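Long-range contact in biofilm-surface layer protein A (Bacillus subtilis, PDB 4BHU), which self-polymerizes into a mechanically robust layer on the surface of Bacillus subtilis biofilms, making them water-repellent and supporting complex colony architecture: residues F42-M56 with Q65-L77. The protein carries 1 engineered substitution. Residues are numbered along the deposited sequence; the frame is centred on the assembly and turned at random.
Sequences FTLPSGFTANTKDTM and QILNNGKTVRVPL. Engineered in segment 42-56: Met56 (natural residue Leu).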
loop_
_atom_site.group_PDB
_atom_site.type_symbol
_atom_site.label_atom_id
_atom_site.label_comp_id
_atom_site.label_asym_id
_atom_site.label_seq_id
_atom_site.Cartn_x
_atom_site.Cartn_y
_atom_site.Cartn_z
ATOM N N PHE I 42 24.229 -17.227 -23.850
ATOM C CA PHE I 42 24.598 -18.415 -24.605
ATOM C C PHE I 42 25.809 -18.039 -25.446
ATOM O O PHE I 42 25.837 -16.960 -26.027
ATOM C CB PHE I 42 23.475 -18.826 -25.559
ATOM C CG PHE I 42 22.315 -19.501 -24.900
ATOM C CD1 PHE I 42 21.282 -18.756 -24.348
ATOM C CD2 PHE I 42 22.239 -20.887 -24.860
ATOM C CE1 PHE I 42 20.196 -19.384 -23.758
ATOM C CE2 PHE I 42 21.159 -21.525 -24.273
ATOM C CZ PHE I 42 20.135 -20.772 -23.713
ATOM N N THR I 43 26.800 -18.926 -25.497
ATOM C CA THR I 43 27.999 -18.732 -26.323
ATOM C C THR I 43 28.070 -19.863 -27.357
ATOM O O THR I 43 28.053 -21.049 -27.018
ATOM C CB THR I 43 29.279 -18.726 -25.473
ATOM O OG1 THR I 43 29.191 -17.681 -24.500
ATOM C CG2 THR I 43 30.539 -18.488 -26.360
ATOM N N LEU I 44 28.103 -19.482 -28.623
ATOM C CA LEU I 44 28.123 -20.458 -29.705
ATOM C C LEU I 44 29.563 -20.612 -30.194
ATOM O O LEU I 44 30.328 -19.646 -30.179
ATOM C CB LEU I 44 27.219 -19.998 -30.850
ATOM C CG LEU I 44 25.788 -19.584 -30.490
ATOM C CD1 LEU I 44 25.003 -19.228 -31.747
ATOM C CD2 LEU I 44 25.077 -20.663 -29.717
ATOM N N PRO I 45 29.938 -21.823 -30.627
ATOM C CA PRO I 45 31.311 -21.995 -31.119
ATOM C C PRO I 45 31.433 -21.552 -32.576
ATOM O O PRO I 45 30.410 -21.426 -33.272
ATOM C CB PRO I 45 31.549 -23.496 -30.937
ATOM C CG PRO I 45 30.184 -24.108 -31.101
ATOM C CD PRO I 45 29.180 -23.086 -30.633
ATOM N N SER I 46 32.657 -21.287 -33.039
ATOM C CA SER I 46 32.841 -20.842 -34.422
ATOM C C SER I 46 32.256 -21.925 -35.311
ATOM O O SER I 46 32.460 -23.108 -35.062
ATOM C CB SER I 46 34.323 -20.598 -34.748
ATOM O OG SER I 46 34.449 -19.686 -35.833
ATOM N N GLY I 47 31.502 -21.508 -36.318
ATOM C CA GLY I 47 30.729 -22.426 -37.134
ATOM C C GLY I 47 29.235 -22.261 -36.919
ATOM O O GLY I 47 28.439 -22.630 -37.778
ATOM N N PHE I 48 28.844 -21.699 -35.772
ATOM C CA PHE I 48 27.435 -21.396 -35.507
ATOM C C PHE I 48 27.208 -19.930 -35.170
ATOM O O PHE I 48 28.048 -19.287 -34.527
ATOM C CB PHE I 48 26.910 -22.283 -34.375
ATOM C CG PHE I 48 26.894 -23.732 -34.726
ATOM C CD1 PHE I 48 25.794 -24.294 -35.335
ATOM C CD2 PHE I 48 27.994 -24.530 -34.471
ATOM C CE1 PHE I 48 25.788 -25.628 -35.672
ATOM C CE2 PHE I 48 27.989 -25.864 -34.807
ATOM C CZ PHE I 48 26.882 -26.410 -35.408
ATOM N N THR I 49 26.073 -19.402 -35.610
ATOM C CA THR I 49 25.718 -18.019 -35.323
ATOM C C THR I 49 24.228 -17.902 -35.173
ATOM O O THR I 49 23.481 -18.712 -35.724
ATOM C CB THR I 49 26.109 -17.061 -36.476
ATOM O OG1 THR I 49 25.479 -17.512 -37.678
ATOM C CG2 THR I 49 27.621 -17.015 -36.675
ATOM N N ALA I 50 23.796 -16.863 -34.457
ATOM C CA ALA I 50 22.380 -16.602 -34.258
ATOM C C ALA I 50 22.012 -15.349 -35.003
ATOM O O ALA I 50 22.846 -14.451 -35.176
ATOM C CB ALA I 50 22.043 -16.452 -32.742
ATOM N N ASN I 51 20.753 -15.290 -35.426
ATOM C CA ASN I 51 20.189 -14.100 -36.038
ATOM C C ASN I 51 18.744 -13.983 -35.588
ATOM O O ASN I 51 18.264 -14.820 -34.817
ATOM C CB ASN I 51 20.309 -14.154 -37.568
ATOM C CG ASN I 51 19.560 -15.322 -38.186
ATOM O OD1 ASN I 51 18.414 -15.611 -37.837
ATOM N ND2 ASN I 51 20.209 -15.994 -39.129
ATOM N N THR I 52 18.056 -12.948 -36.060
ATOM C CA THR I 52 16.714 -12.619 -35.583
ATOM C C THR I 52 15.623 -13.551 -36.103
ATOM O O THR I 52 14.455 -13.344 -35.792
ATOM C CB THR I 52 16.345 -11.182 -35.955
ATOM O OG1 THR I 52 16.457 -11.023 -37.373
ATOM C CG2 THR I 52 17.278 -10.203 -35.268
ATOM N N LYS I 53 15.996 -14.554 -36.902
ATOM C CA LYS I 53 15.052 -15.609 -37.292
ATOM C C LYS I 53 15.109 -16.740 -36.269
ATOM O O LYS I 53 14.250 -17.612 -36.237
ATOM C CB LYS I 53 15.347 -16.160 -38.701
ATOM C CG LYS I 53 14.919 -15.249 -39.865
ATOM C CD LYS I 53 15.476 -15.737 -41.232
ATOM C CE LYS I 53 14.743 -16.985 -41.774
ATOM N NZ LYS I 53 15.294 -17.507 -43.079
ATOM N N ASP I 54 16.138 -16.729 -35.431
ATOM C CA ASP I 54 16.218 -17.694 -34.348
ATOM C C ASP I 54 15.342 -17.224 -33.195
ATOM O O ASP I 54 14.906 -16.080 -33.170
ATOM C CB ASP I 54 17.675 -17.892 -33.942
ATOM C CG ASP I 54 18.506 -18.456 -35.086
ATOM O OD1 ASP I 54 17.988 -19.351 -35.787
ATOM O OD2 ASP I 54 19.645 -17.992 -35.318
ATOM N N THR I 55 15.067 -18.105 -32.245
ATOM C CA THR I 55 14.117 -17.777 -31.203
ATOM C C THR I 55 14.619 -18.230 -29.851
ATOM O O THR I 55 15.384 -19.198 -29.740
ATOM C CB THR I 55 12.725 -18.435 -31.466
ATOM O OG1 THR I 55 12.834 -19.859 -31.347
ATOM C CG2 THR I 55 12.187 -18.082 -32.864
HETATM N N MSE I 56 14.187 -17.505 -28.822
HETATM C CA MSE I 56 14.405 -17.880 -27.436
HETATM C C MSE I 56 13.023 -18.085 -26.792
HETATM O O MSE I 56 12.200 -17.166 -26.785
HETATM C CB MSE I 56 15.137 -16.749 -26.732
HETATM C CG MSE I 56 15.485 -17.026 -25.321
HETATM SE SE MSE I 56 16.956 -18.304 -25.229
HETATM C CE MSE I 56 18.445 -17.115 -25.761
ATOM N N GLN I 65 20.119 -8.363 -28.631
ATOM C CA GLN I 65 20.385 -9.604 -27.915
ATOM C C GLN I 65 21.473 -10.451 -28.550
ATOM O O GLN I 65 21.913 -11.450 -27.972
ATOM C CB GLN I 65 19.107 -10.438 -27.816
ATOM C CG GLN I 65 18.050 -9.808 -26.933
ATOM C CD GLN I 65 16.729 -10.583 -26.920
ATOM O OE1 GLN I 65 16.425 -11.334 -27.843
ATOM N NE2 GLN I 65 15.937 -10.381 -25.872
ATOM N N ILE I 66 21.911 -10.061 -29.738
ATOM C CA ILE I 66 22.917 -10.828 -30.458
ATOM C C ILE I 66 24.175 -9.979 -30.634
ATOM O O ILE I 66 24.102 -8.851 -31.125
ATOM C CB ILE I 66 22.408 -11.239 -31.851
ATOM C CG1 ILE I 66 21.134 -12.069 -31.721
ATOM C CG2 ILE I 66 23.479 -12.050 -32.587
ATOM C CD1 ILE I 66 20.371 -12.224 -33.006
ATOM N N LEU I 67 25.323 -10.508 -30.234
ATOM C CA LEU I 67 26.569 -9.790 -30.480
ATOM C C LEU I 67 27.753 -10.734 -30.704
ATOM O O LEU I 67 27.581 -11.945 -30.829
ATOM C CB LEU I 67 26.852 -8.846 -29.315
ATOM C CG LEU I 67 26.839 -9.539 -27.963
ATOM C CD1 LEU I 67 28.054 -9.080 -27.169
ATOM C CD2 LEU I 67 25.524 -9.250 -27.210
ATOM N N ASN I 68 28.965 -10.179 -30.746
ATOM C CA ASN I 68 30.150 -11.013 -30.920
ATOM C C ASN I 68 30.030 -11.796 -32.235
ATOM O O ASN I 68 30.295 -13.000 -32.300
ATOM C CB ASN I 68 30.307 -11.954 -29.728
ATOM C CG ASN I 68 31.592 -12.749 -29.773
ATOM O OD1 ASN I 68 32.554 -12.370 -30.453
ATOM N ND2 ASN I 68 31.612 -13.868 -29.056
ATOM N N ASN I 69 29.616 -11.083 -33.276
ATOM C CA ASN I 69 29.501 -11.646 -34.619
ATOM C C ASN I 69 28.563 -12.849 -34.646
ATOM O O ASN I 69 28.873 -13.893 -35.229
ATOM C CB ASN I 69 30.886 -12.006 -35.151
ATOM C CG ASN I 69 31.837 -10.805 -35.154
ATOM O OD1 ASN I 69 32.972 -10.895 -34.679
ATOM N ND2 ASN I 69 31.358 -9.666 -35.654
ATOM N N GLY I 70 27.419 -12.690 -33.987
ATOM C CA GLY I 70 26.388 -13.715 -33.945
ATOM C C GLY I 70 26.661 -14.896 -33.027
ATOM O O GLY I 70 25.869 -15.829 -32.994
ATOM N N LYS I 71 27.749 -14.865 -32.265
ATOM C CA LYS I 71 28.120 -16.013 -31.434
ATOM C C LYS I 71 27.672 -15.916 -29.972
ATOM O O LYS I 71 27.796 -16.891 -29.225
ATOM C CB LYS I 71 29.626 -16.211 -31.447
ATOM C CG LYS I 71 30.177 -16.699 -32.806
ATOM C CD LYS I 71 31.678 -16.996 -32.714
ATOM C CE LYS I 71 32.497 -15.706 -32.639
ATOM N NZ LYS I 71 33.971 -15.954 -32.651
ATOM N N THR I 72 27.189 -14.748 -29.569
ATOM C CA THR I 72 26.718 -14.537 -28.193
ATOM C C THR I 72 25.271 -14.095 -28.190
ATOM O O THR I 72 24.891 -13.157 -28.887
ATOM C CB THR I 72 27.587 -13.478 -27.460
ATOM O OG1 THR I 72 28.900 -14.013 -27.258
ATOM C CG2 THR I 72 26.992 -13.117 -26.077
ATOM N N VAL I 73 24.459 -14.762 -27.387
ATOM C CA VAL I 73 23.067 -14.368 -27.235
ATOM C C VAL I 73 22.850 -14.048 -25.766
ATOM O O VAL I 73 23.091 -14.891 -24.900
ATOM C CB VAL I 73 22.107 -15.475 -27.709
ATOM C CG1 VAL I 73 20.673 -15.041 -27.497
ATOM C CG2 VAL I 73 22.354 -15.801 -29.195
ATOM N N ARG I 74 22.407 -12.820 -25.513
ATOM C CA ARG I 74 22.312 -12.249 -24.172
ATOM C C ARG I 74 20.908 -11.723 -23.904
ATOM O O ARG I 74 20.390 -10.886 -24.661
ATOM C CB ARG I 74 23.261 -11.078 -24.087
ATOM C CG ARG I 74 24.153 -11.065 -22.903
ATOM C CD ARG I 74 25.189 -9.982 -23.101
ATOM N NE ARG I 74 26.538 -10.526 -23.087
ATOM C CZ ARG I 74 27.628 -9.798 -23.270
ATOM N NH1 ARG I 74 27.517 -8.498 -23.488
ATOM N NH2 ARG I 74 28.825 -10.370 -23.240
ATOM N N VAL I 75 20.300 -12.211 -22.824
ATOM C CA VAL I 75 18.980 -11.758 -22.405
ATOM C C VAL I 75 18.997 -11.375 -20.935
ATOM O O VAL I 75 19.000 -12.253 -20.059
ATOM C CB VAL I 75 17.931 -12.830 -22.613
ATOM C CG1 VAL I 75 16.557 -12.264 -22.287
ATOM C CG2 VAL I 75 17.967 -13.330 -24.060
ATOM N N PRO I 76 19.068 -10.068 -20.668
ATOM C CA PRO I 76 19.041 -9.608 -19.288
ATOM C C PRO I 76 17.688 -9.992 -18.714
ATOM O O PRO I 76 16.661 -9.910 -19.409
ATOM C CB PRO I 76 19.228 -8.085 -19.421
ATOM C CG PRO I 76 19.954 -7.910 -20.732
ATOM C CD PRO I 76 19.326 -8.953 -21.609
ATOM N N LEU I 77 17.712 -10.465 -17.471
ATOM C CA LEU I 77 16.559 -11.110 -16.870
ATOM C C LEU I 77 15.629 -10.057 -16.250
ATOM O O LEU I 77 15.697 -9.762 -15.054
ATOM C CB LEU I 77 17.009 -12.156 -15.827
ATOM C CG LEU I 77 17.040 -13.667 -16.099
ATOM C CD1 LEU I 77 16.747 -14.133 -17.531
ATOM C CD2 LEU I 77 18.358 -14.258 -15.606
HETATM O O HOH W 1 29.507 -15.136 -24.918
#
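Val73 meets two apolar groups of 42-56 with its two methyls: CG2 lies 3.6 Å from Ala50 CB, and CG1 3.5 Å from CE of the engineered Met56. CG1 stands anti to the backbone N (chi1 178°), which turns the branches to separate partners. Met56, a selenomethionine folded at its second and third torsions, runs alongside Val73 with opposite heading and points CE tip to tip at Val75 CG2. Ala50, with only a methyl, fits where the loop nears Val73. Beside it Ile66 sends CD1 to 3.5 Å from Asn51 C. Antiparallel strands 39-43 and 72-76 are joined by two N-H...O hydrogen bonds, Phe42 N to Val73 O and Val73 N to Phe42 O, both 168° at the hydrogen. On the other face one water lies 2.6 Å from Thr43 OG1 and 2.7 Å from Thr72 OG1. At the type I' turn, Ala50 N donates to an in-plane lone pair of Gly70 O (2.7 Å); glycine suits the positive phi and a side-chain direction aimed at Thr49 CB. Lys71 methylenes lie along Leu44 O and Phe48 O. In this five-stranded sheet of the BslA (E-set) domain, Val73 and Phe42 thus face the interior toward strand 22-30, whereas the threonines bind water.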